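Local coordinates for protein dnab-like replicative helicase (Bacillus phage SPP1, PDB 3BH0) that probably uses ATP hydrolysis to unwind duplex DNA 5'-3' during phage replication, the chain being the ATPase domain of this DnaB-family helicase, at residues 56-59 against 60-64; 36-39 against 40-44; 201-204 against 205-209; 64-67 against 68-71. All coordinates share one frame; numbering follows the deposited sequence.

Interaction 1. Residues 56-59 against 60-64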
loop_
_atom_site.group_PDB
_atom_site.type_symbol
_atom_site.label_atom_id
_atom_site.label_comp_id
_atom_site.label_asym_id
_atom_site.label_seq_id
_atom_site.Cartn_x
_atom_site.Cartn_y
_atom_site.Cartn_z
ATOM N N THR A 56 11.540 -7.606 -2.713
ATOM C CA THR A 56 12.035 -8.505 -3.751
ATOM C C THR A 56 11.084 -9.675 -4.045
ATOM O O THR A 56 10.612 -9.832 -5.176
ATOM C CB THR A 56 13.465 -9.011 -3.368
ATOM O OG1 THR A 56 14.266 -7.893 -2.943
ATOM C CG2 THR A 56 14.151 -9.718 -4.537
ATOM N N GLU A 57 10.791 -10.464 -3.013
ATOM C CA GLU A 57 10.096 -11.733 -3.180
ATOM C C GLU A 57 8.621 -11.581 -3.475
ATOM O O GLU A 57 7.994 -12.523 -3.928
ATOM C CB GLU A 57 10.293 -12.628 -1.946
ATOM C CG GLU A 57 11.695 -13.206 -1.802
ATOM C CD GLU A 57 12.168 -13.943 -3.053
ATOM O OE1 GLU A 57 11.388 -14.757 -3.614
ATOM O OE2 GLU A 57 13.328 -13.697 -3.476
ATOM N N LEU A 58 8.065 -10.411 -3.190
ATOM C CA LEU A 58 6.672 -10.135 -3.508
ATOM C C LEU A 58 6.570 -9.705 -4.972
ATOM O O LEU A 58 5.646 -10.104 -5.682
ATOM C CB LEU A 58 6.086 -9.075 -2.555
ATOM C CG LEU A 58 4.772 -8.383 -2.958
ATOM C CD1 LEU A 58 3.598 -9.342 -2.843
ATOM C CD2 LEU A 58 4.520 -7.101 -2.153
ATOM N N ASP A 59 7.533 -8.890 -5.401
ATOM C CA ASP A 59 7.671 -8.482 -6.793
ATOM C C ASP A 59 7.978 -9.679 -7.700
ATOM O O ASP A 59 7.571 -9.699 -8.851
ATOM C CB ASP A 59 8.734 -7.380 -6.933
ATOM C CG ASP A 59 8.386 -6.122 -6.148
ATOM O OD1 ASP A 59 7.211 -5.965 -5.768
ATOM O OD2 ASP A 59 9.284 -5.290 -5.897
ATOM N N ARG A 60 8.673 -10.681 -7.166
ATOM C CA ARG A 60 8.879 -11.940 -7.880
ATOM C C ARG A 60 7.540 -12.598 -8.214
ATOM O O ARG A 60 7.344 -13.065 -9.345
ATOM C CB ARG A 60 9.756 -12.907 -7.076
ATOM C CG ARG A 60 10.572 -13.883 -7.939
ATOM C CD ARG A 60 11.482 -14.807 -7.096
ATOM N NE ARG A 60 10.786 -16.022 -6.639
ATOM C CZ ARG A 60 11.364 -17.068 -6.029
ATOM N NH1 ARG A 60 12.675 -17.085 -5.782
ATOM N NH2 ARG A 60 10.627 -18.117 -5.662
ATOM N N MET A 61 6.618 -12.620 -7.251
ATOM C CA MET A 61 5.301 -13.236 -7.462
ATOM C C MET A 61 4.410 -12.440 -8.417
ATOM O O MET A 61 3.721 -13.029 -9.261
ATOM C CB MET A 61 4.571 -13.436 -6.131
ATOM C CG MET A 61 5.269 -14.361 -5.126
ATOM S SD MET A 61 4.421 -14.383 -3.522
ATOM C CE MET A 61 3.061 -15.498 -3.870
ATOM N N THR A 62 4.428 -11.109 -8.279
ATOM C CA THR A 62 3.533 -10.226 -9.025
ATOM C C THR A 62 4.130 -9.707 -10.336
ATOM O O THR A 62 3.396 -9.455 -11.292
ATOM C CB THR A 62 3.099 -9.002 -8.183
ATOM O OG1 THR A 62 4.243 -8.184 -7.884
ATOM C CG2 THR A 62 2.387 -9.429 -6.888
ATOM N N TYR A 63 5.461 -9.563 -10.362
ATOM C CA TYR A 63 6.215 -8.899 -11.442
ATOM C C TYR A 63 5.973 -7.391 -11.468
ATOM O O TYR A 63 6.184 -6.728 -12.483
ATOM C CB TYR A 63 6.055 -9.590 -12.823
ATOM C CG TYR A 63 6.933 -10.837 -12.929
ATOM C CD1 TYR A 63 6.387 -12.117 -12.791
ATOM C CD2 TYR A 63 8.322 -10.728 -13.092
ATOM C CE1 TYR A 63 7.187 -13.255 -12.854
ATOM C CE2 TYR A 63 9.132 -11.863 -13.157
ATOM C CZ TYR A 63 8.557 -13.121 -13.043
ATOM O OH TYR A 63 9.355 -14.247 -13.092
ATOM N N GLY A 64 5.568 -6.866 -10.307
ATOM C CA GLY A 64 5.227 -5.454 -10.136
ATOM C C GLY A 64 3.733 -5.219 -10.233
ATOM O O GLY A 64 2.987 -6.065 -10.754
HETATM O O HOH W 1 4.429 -5.745 -6.717
#
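Arg60 reaches back along the helix to Glu57, and its atoms can be followed outward one by one. CB rests against the carbonyl oxygens of Glu57 and Thr56, Arg60 CB to Glu57 O measuring 3.6 Å. With CG anti to the backbone N (chi1 -151°), the chain runs out beside Glu57, the two side chains pointing the same way. Arg60 CD passes Glu57 OE1 at 3.5 Å, and a bend at chi3 then turns the guanidinium beneath that same oxygen. Glu57 OE1 stands 3.1 Å above the Arg60 guanidinium plane, toward the rim, and the carboxylate plane is 82° from it. Although Arg60 NE lies 3.3 Å from Glu57 OE1, no N-H points at the oxygen: this salt bridge is electrostatic.

The end of the helix is closed by backbone and threonine chemistry. Thr62 N donates to Leu58 O, and Tyr63 N to Asp59 O, just where Tyr63 leaves helical geometry with positive phi. Thr62 OG1 accepts from Gly64 N at 3.1 Å, forming an ST turn. A water joins this hydroxyl to Asp59, donating to Asp59 OD1 at 2.9 Å and lying 2.7 Å from Thr62 OG1. Asp59 OD1 also pairs with Ser53 OG and OD2 with Gly54 N, so this buried carboxylate bonds directly to the chain before the helix and, through the water, to Thr62 in its last turn.

Leu58, Met61 and Thr62 set the short helix 56-62 on the sheet: Leu58 and Met61 both touch Ile283 of strand 278-286, Met61 also meets Val294 of strand 292-299, and Thr62 packs on Ile259 of strand 259-265.

Interaction 2. Residues 36-39 against 40-44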
loop_
_atom_site.group_PDB
_atom_site.type_symbol
_atom_site.label_atom_id
_atom_site.label_comp_id
_atom_site.label_asym_id
_atom_site.label_seq_id
_atom_site.Cartn_x
_atom_site.Cartn_y
_atom_site.Cartn_z
ATOM N N THR A 36 0.858 -6.084 -29.039
ATOM C CA THR A 36 1.514 -5.566 -27.836
ATOM C C THR A 36 1.755 -6.649 -26.776
ATOM O O THR A 36 2.771 -6.622 -26.079
ATOM C CB THR A 36 0.743 -4.411 -27.197
ATOM O OG1 THR A 36 -0.606 -4.827 -26.985
ATOM C CG2 THR A 36 0.760 -3.165 -28.084
ATOM N N VAL A 37 0.822 -7.595 -26.668
ATOM C CA VAL A 37 0.935 -8.731 -25.744
ATOM C C VAL A 37 2.168 -9.566 -26.101
ATOM O O VAL A 37 3.029 -9.806 -25.256
ATOM C CB VAL A 37 -0.361 -9.616 -25.750
ATOM C CG1 VAL A 37 -0.125 -10.972 -25.086
ATOM C CG2 VAL A 37 -1.508 -8.901 -25.057
ATOM N N TYR A 38 2.235 -9.988 -27.363
ATOM C CA TYR A 38 3.364 -10.734 -27.919
ATOM C C TYR A 38 4.714 -10.011 -27.760
ATOM O O TYR A 38 5.723 -10.644 -27.439
ATOM C CB TYR A 38 3.072 -11.030 -29.388
ATOM C CG TYR A 38 4.263 -11.409 -30.220
ATOM C CD1 TYR A 38 4.854 -12.670 -30.102
ATOM C CD2 TYR A 38 4.784 -10.515 -31.158
ATOM C CE1 TYR A 38 5.950 -13.031 -30.891
ATOM C CE2 TYR A 38 5.873 -10.859 -31.955
ATOM C CZ TYR A 38 6.452 -12.117 -31.817
ATOM O OH TYR A 38 7.536 -12.445 -32.605
ATOM N N GLU A 39 4.707 -8.692 -27.981
ATOM C CA GLU A 39 5.868 -7.832 -27.763
ATOM C C GLU A 39 6.362 -7.888 -26.316
ATOM O O GLU A 39 7.573 -7.940 -26.067
ATOM C CB GLU A 39 5.524 -6.382 -28.105
ATOM C CG GLU A 39 5.486 -6.020 -29.586
ATOM C CD GLU A 39 5.245 -4.523 -29.804
ATOM O OE1 GLU A 39 5.153 -3.761 -28.813
ATOM O OE2 GLU A 39 5.156 -4.098 -30.971
ATOM N N GLU A 40 5.413 -7.858 -25.375
ATOM C CA GLU A 40 5.691 -7.910 -23.941
ATOM C C GLU A 40 6.255 -9.261 -23.502
ATOM O O GLU A 40 6.993 -9.342 -22.510
ATOM C CB GLU A 40 4.424 -7.593 -23.139
ATOM C CG GLU A 40 4.090 -6.104 -23.039
ATOM C CD GLU A 40 2.683 -5.832 -22.492
ATOM O OE1 GLU A 40 2.131 -6.668 -21.737
ATOM O OE2 GLU A 40 2.127 -4.763 -22.814
ATOM N N ILE A 41 5.883 -10.305 -24.240
ATOM C CA ILE A 41 6.371 -11.665 -24.019
ATOM C C ILE A 41 7.842 -11.805 -24.417
ATOM O O ILE A 41 8.612 -12.463 -23.709
ATOM C CB ILE A 41 5.459 -12.727 -24.727
ATOM C CG1 ILE A 41 4.230 -13.034 -23.854
ATOM C CG2 ILE A 41 6.224 -14.015 -25.036
ATOM C CD1 ILE A 41 3.074 -13.758 -24.565
ATOM N N GLU A 42 8.233 -11.178 -25.532
ATOM C CA GLU A 42 9.654 -11.089 -25.906
ATOM C C GLU A 42 10.453 -10.204 -24.963
ATOM O O GLU A 42 11.633 -10.442 -24.742
ATOM C CB GLU A 42 9.852 -10.598 -27.331
ATOM C CG GLU A 42 10.271 -11.699 -28.284
ATOM C CD GLU A 42 9.106 -12.238 -29.049
ATOM O OE1 GLU A 42 8.092 -11.525 -29.107
ATOM O OE2 GLU A 42 9.187 -13.356 -29.592
ATOM N N SER A 43 9.808 -9.185 -24.409
ATOM C CA SER A 43 10.479 -8.301 -23.471
ATOM C C SER A 43 10.637 -8.953 -22.099
ATOM O O SER A 43 11.346 -8.418 -21.241
ATOM C CB SER A 43 9.740 -6.966 -23.370
ATOM O OG SER A 43 9.540 -6.418 -24.662
ATOM N N ALA A 44 10.011 -10.122 -21.922
ATOM C CA ALA A 44 9.906 -10.793 -20.612
ATOM C C ALA A 44 11.200 -11.472 -20.120
ATOM O O ALA A 44 11.286 -12.693 -20.033
ATOM C CB ALA A 44 8.745 -11.776 -20.623
#
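Tyr38 carries the Glu42 carboxylate over one face of its ring, one helical turn along. Glu42 OE1 sits 3.1 Å above the Tyr38 ring plane, displaced toward the rim, where its nearest ring atoms are CE1 and CZ of Tyr38. The carboxylate is turned steeply to the ring, the two planes 78° apart, and its other oxygen, Glu42 OE2, approaches Tyr38 CE1 at 3.5 Å. Tyr38 places its ring here by holding CG anti to the backbone N (chi1 162°), while the Glu42 chain bends at chi2 and folds back. Glu42 OE1 also comes 3.0 Å from Tyr38 O; both are acceptors, and no hydrogen bond joins them.

Four residues after Glu39, Ser43 grips its carbonyl oxygen with two donors. Ser43 N lies 3.0 Å and Ser43 OG 2.9 Å from Glu39 O, on opposite faces of the carbonyl plane. Val37 and Ile41 make a looser apolar pair, Val37 CG1 lying 4.3 Å from Ile41 CD1. Glu40 lies along the preceding turn, Glu40 CG 3.4 Å from Thr36 O.

If Glu42 is ionised, its oxygen over the pi face and beside Tyr38 O probably costs electrostatic energy rather than gaining it. The firm bonds are those of the helix backbone and the Ser43 hydroxyl; this surface-exposed end of helix 31-42 therefore appears to be held chiefly by main-chain hydrogen bonding.

Interaction 3. Residues 201-204 against 205-209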
loop_
_atom_site.group_PDB
_atom_site.type_symbol
_atom_site.label_atom_id
_atom_site.label_comp_id
_atom_site.label_asym_id
_atom_site.label_seq_id
_atom_site.Cartn_x
_atom_site.Cartn_y
_atom_site.Cartn_z
ATOM N N SER A 201 -27.054 0.939 3.364
ATOM C CA SER A 201 -26.537 0.012 4.374
ATOM C C SER A 201 -25.015 0.095 4.376
ATOM O O SER A 201 -24.407 0.532 3.394
ATOM C CB SER A 201 -27.010 -1.429 4.128
ATOM O OG SER A 201 -26.169 -2.100 3.215
ATOM N N ARG A 202 -24.398 -0.305 5.484
ATOM C CA ARG A 202 -22.942 -0.188 5.599
ATOM C C ARG A 202 -22.214 -1.056 4.565
ATOM O O ARG A 202 -21.261 -0.601 3.945
ATOM C CB ARG A 202 -22.478 -0.471 7.034
ATOM C CG ARG A 202 -20.978 -0.345 7.263
ATOM C CD ARG A 202 -20.451 1.066 6.989
ATOM N NE ARG A 202 -19.030 1.131 7.329
ATOM C CZ ARG A 202 -18.172 2.018 6.848
ATOM N NH1 ARG A 202 -18.567 2.940 5.987
ATOM N NH2 ARG A 202 -16.906 1.965 7.217
ATOM N N THR A 203 -22.704 -2.283 4.375
ATOM C CA THR A 203 -22.162 -3.238 3.409
ATOM C C THR A 203 -22.254 -2.699 1.972
ATOM O O THR A 203 -21.287 -2.785 1.217
ATOM C CB THR A 203 -22.869 -4.621 3.549
ATOM O OG1 THR A 203 -22.653 -5.131 4.873
ATOM C CG2 THR A 203 -22.333 -5.646 2.555
ATOM N N ASN A 204 -23.409 -2.139 1.606
ATOM C CA ASN A 204 -23.597 -1.482 0.302
ATOM C C ASN A 204 -22.688 -0.298 0.042
ATOM O O ASN A 204 -22.244 -0.088 -1.078
ATOM C CB ASN A 204 -25.056 -1.046 0.119
ATOM C CG ASN A 204 -25.965 -2.200 -0.241
ATOM O OD1 ASN A 204 -25.537 -3.361 -0.291
ATOM N ND2 ASN A 204 -27.227 -1.891 -0.496
ATOM N N GLN A 205 -22.439 0.491 1.076
ATOM C CA GLN A 205 -21.479 1.579 1.000
ATOM C C GLN A 205 -20.073 1.065 0.715
ATOM O O GLN A 205 -19.390 1.598 -0.165
ATOM C CB GLN A 205 -21.478 2.374 2.298
ATOM C CG GLN A 205 -22.762 3.182 2.552
ATOM C CD GLN A 205 -22.841 3.651 3.988
ATOM O OE1 GLN A 205 -22.183 3.088 4.866
ATOM N NE2 GLN A 205 -23.635 4.681 4.241
ATOM N N ILE A 206 -19.638 0.035 1.443
ATOM C CA ILE A 206 -18.302 -0.529 1.208
ATOM C C ILE A 206 -18.216 -1.218 -0.162
ATOM O O ILE A 206 -17.202 -1.123 -0.837
ATOM C CB ILE A 206 -17.850 -1.505 2.324
ATOM C CG1 ILE A 206 -17.890 -0.845 3.704
ATOM C CG2 ILE A 206 -16.485 -2.109 1.989
ATOM C CD1 ILE A 206 -16.858 0.236 3.952
ATOM N N SER A 207 -19.289 -1.893 -0.565
ATOM C CA SER A 207 -19.385 -2.484 -1.897
ATOM C C SER A 207 -19.191 -1.429 -2.987
ATOM O O SER A 207 -18.359 -1.613 -3.889
ATOM C CB SER A 207 -20.734 -3.185 -2.064
ATOM O OG SER A 207 -20.764 -4.400 -1.328
ATOM N N GLN A 208 -19.937 -0.322 -2.881
ATOM C CA GLN A 208 -19.817 0.811 -3.824
ATOM C C GLN A 208 -18.415 1.390 -3.821
ATOM O O GLN A 208 -17.808 1.535 -4.879
ATOM C CB GLN A 208 -20.828 1.919 -3.521
ATOM C CG GLN A 208 -20.449 3.294 -4.130
ATOM C CD GLN A 208 -19.599 4.153 -3.181
ATOM O OE1 GLN A 208 -19.898 4.261 -1.994
ATOM N NE2 GLN A 208 -18.546 4.762 -3.707
ATOM N N ILE A 209 -17.886 1.702 -2.638
ATOM C CA ILE A 209 -16.501 2.185 -2.547
ATOM C C ILE A 209 -15.537 1.250 -3.281
ATOM O O ILE A 209 -14.672 1.704 -4.021
ATOM C CB ILE A 209 -16.038 2.397 -1.093
ATOM C CG1 ILE A 209 -16.826 3.533 -0.428
ATOM C CG2 ILE A 209 -14.521 2.691 -1.066
ATOM C CD1 ILE A 209 -16.720 3.561 1.099
#
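The Arg202 guanidinium has the Ile206 methyl CD1 over the centre of one face, 3.6 Å above the plane, and Gln205 OE1 at its edge, near the plane. These two neighbours come from successive positions of the next turn. The Gln205 amide is nearly perpendicular to the guanidinium, their planes 84° apart, and the two side chains cross at about a right angle. Its oxygen is nearest the aliphatic part of the arginine, Gln205 OE1 lying 3.4 Å from Arg202 CD. A bend at chi2 carries the Arg202 head forward along the helix to the isoleucine methyl. The arginine's hydrogen-bonding partner lies beyond the helix, where NH2 donates to Gln191 O, so the ion has a methyl on one face and a carbonyl at its NH2.

The Gln205 stem leans against the first turn, Gln205 CG standing 3.2 Å from Ser201 O. Ser207 doubles the bonding at Thr203 O: Ser207 N binds at 2.8 Å, while the hydroxyl OG donates at 3.1 Å from above the carbonyl plane, 43° out of it. The Gln208 amide bonds both ways: OE1 accepts from Ala196 N of the loop before the helix, and NE2 donates to Asp212 OD2 one turn further along the same helix.

At the start, Ser201 OG accepts from Asn204 N at 3.2 Å with a nearly straight N-H...O angle of 166°. This is a serine N-cap, and it opens helix 202-220, the helix of the beta-alpha-beta unit that links parallel strands 183-188 and 223-228 in the P-loop NTPase core.

Interaction 4. Residues 64-67 against 68-71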
loop_
_atom_site.group_PDB
_atom_site.type_symbol
_atom_site.label_atom_id
_atom_site.label_comp_id
_atom_site.label_asym_id
_atom_site.label_seq_id
_atom_site.Cartn_x
_atom_site.Cartn_y
_atom_site.Cartn_z
ATOM N N GLY A 64 5.568 -6.866 -10.307
ATOM C CA GLY A 64 5.227 -5.454 -10.136
ATOM C C GLY A 64 3.733 -5.219 -10.233
ATOM O O GLY A 64 2.987 -6.065 -10.754
ATOM N N TYR A 65 3.289 -4.075 -9.715
ATOM C CA TYR A 65 1.891 -3.689 -9.813
ATOM C C TYR A 65 1.620 -3.157 -11.197
ATOM O O TYR A 65 2.405 -2.407 -11.737
ATOM C CB TYR A 65 1.510 -2.644 -8.753
ATOM C CG TYR A 65 1.674 -3.115 -7.323
ATOM C CD1 TYR A 65 1.131 -4.336 -6.893
ATOM C CD2 TYR A 65 2.379 -2.341 -6.401
ATOM C CE1 TYR A 65 1.286 -4.769 -5.590
ATOM C CE2 TYR A 65 2.541 -2.768 -5.087
ATOM C CZ TYR A 65 1.991 -3.978 -4.684
ATOM O OH TYR A 65 2.157 -4.385 -3.371
ATOM N N LYS A 66 0.496 -3.565 -11.765
ATOM C CA LYS A 66 0.141 -3.181 -13.128
ATOM C C LYS A 66 -0.784 -1.979 -13.102
ATOM O O LYS A 66 -1.656 -1.874 -12.240
ATOM C CB LYS A 66 -0.562 -4.335 -13.875
ATOM C CG LYS A 66 0.098 -5.722 -13.756
ATOM C CD LYS A 66 1.553 -5.754 -14.247
ATOM C CE LYS A 66 2.136 -7.151 -14.062
ATOM N NZ LYS A 66 3.563 -7.059 -13.649
ATOM N N ARG A 67 -0.593 -1.098 -14.074
ATOM C CA ARG A 67 -1.478 0.028 -14.337
ATOM C C ARG A 67 -2.989 -0.209 -14.100
ATOM O O ARG A 67 -3.732 0.735 -13.886
ATOM C CB ARG A 67 -1.244 0.522 -15.766
ATOM C CG ARG A 67 0.199 0.913 -16.076
ATOM C CD ARG A 67 0.346 2.426 -16.286
ATOM N NE ARG A 67 1.559 2.763 -17.040
ATOM C CZ ARG A 67 1.809 3.952 -17.601
ATOM N NH1 ARG A 67 0.924 4.948 -17.512
ATOM N NH2 ARG A 67 2.956 4.146 -18.255
ATOM N N ARG A 68 -3.471 -1.436 -14.104
ATOM C CA ARG A 68 -4.905 -1.612 -13.829
ATOM C C ARG A 68 -5.256 -2.127 -12.410
ATOM O O ARG A 68 -6.433 -2.153 -12.015
ATOM C CB ARG A 68 -5.530 -2.501 -14.924
ATOM C CG ARG A 68 -5.405 -4.011 -14.723
ATOM C CD ARG A 68 -6.761 -4.645 -14.367
ATOM N NE ARG A 68 -6.595 -6.045 -13.978
ATOM C CZ ARG A 68 -7.576 -6.879 -13.634
ATOM N NH1 ARG A 68 -8.842 -6.490 -13.604
ATOM N NH2 ARG A 68 -7.281 -8.128 -13.311
ATOM N N ASN A 69 -4.228 -2.517 -11.653
ATOM C CA ASN A 69 -4.421 -3.265 -10.405
ATOM C C ASN A 69 -5.120 -2.496 -9.290
ATOM O O ASN A 69 -4.888 -1.311 -9.075
ATOM C CB ASN A 69 -3.096 -3.828 -9.868
ATOM C CG ASN A 69 -2.453 -4.844 -10.796
ATOM O OD1 ASN A 69 -1.274 -5.159 -10.635
ATOM N ND2 ASN A 69 -3.214 -5.368 -11.766
ATOM N N PHE A 70 -5.983 -3.208 -8.593
ATOM C CA PHE A 70 -6.571 -2.728 -7.369
ATOM C C PHE A 70 -6.042 -3.663 -6.287
ATOM O O PHE A 70 -6.424 -4.837 -6.219
ATOM C CB PHE A 70 -8.094 -2.761 -7.473
ATOM C CG PHE A 70 -8.803 -2.366 -6.225
ATOM C CD1 PHE A 70 -8.282 -1.392 -5.383
ATOM C CD2 PHE A 70 -10.013 -2.955 -5.900
ATOM C CE1 PHE A 70 -8.942 -1.029 -4.227
ATOM C CE2 PHE A 70 -10.685 -2.599 -4.735
ATOM C CZ PHE A 70 -10.147 -1.630 -3.903
ATOM N N VAL A 71 -5.115 -3.153 -5.481
ATOM C CA VAL A 71 -4.508 -3.958 -4.433
ATOM C C VAL A 71 -4.910 -3.515 -3.038
ATOM O O VAL A 71 -5.028 -2.330 -2.731
ATOM C CB VAL A 71 -2.962 -4.201 -4.631
ATOM C CG1 VAL A 71 -2.408 -3.359 -5.732
ATOM C CG2 VAL A 71 -2.168 -4.020 -3.357
#
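Tyr65 meets Val71 across the turn, and the chain reaches it from Gly64, whose backbone angles would press a CB against the preceding carbonyl oxygen. Gly64 O receives Lys66 NZ at 3.1 Å, from above the carbonyl plane. The Tyr65 and Val71 side chains cross at about a right angle: Val71 CG1 lies 4.2 Å from the Tyr65 ring centroid and 28° off its normal, an off-centre CH-pi contact. The phenol oxygen is taken up by Gln88 NE2 and Glu261 OE1.

Lys66 is bonded twice to Asn69. Lys66 N donates to Asn69 OD1 at 2.6 Å, nearly straight at the hydrogen (170°) but from well above the plane of the side-chain carbonyl. In return, Asn69 N donates to Lys66 O at 2.7 Å, closing a type I beta turn. Asn69 has CG beside its own N (chi1 -63°), which swings the amide back over the turn alongside the lysine stem; Lys66 CB is 3.5 Å from Asn69 ND2. Arg67 occupies the second position of the turn. Arg68, at the third, sends its guanidinium away to a salt bridge with Asp258.

The turn delivers the chain into strand 70-74, flanked in the sheet by strands 223-228 and 259-265. Tyr65 packs on Val223 and Ile225 of the former and Ile259 of the latter, Val71 on Ile225 and Ile259, while Phe70 faces helix 202-220 at Leu213 and Lys214.

Overall arrangement
In chain order come interaction 2, interaction 1, interaction 4 and interaction 3. Interactions 1 and 4 share Gly64 and touch through Leu58 CD2 and Tyr65 OH, 3.8 Å apart; their centres are about 12 Å apart, and together they carry the chain from helix 56-62 into strand 70-74. That strand lies inside the mixed sheet and leads to a sequence pattern consistent with a Walker A P-loop. Interaction 2, on helix 31-42, lies about 18 Å from each of them between centres, without touching either. Interaction 3 starts helix 202-220, about 23 Å from interaction 4 between centres; farther along, that helix covers Phe70. Interactions 1 and 4 are partly buried, whereas 2 and 3 are surface contacts, their centres about 39 Å apart.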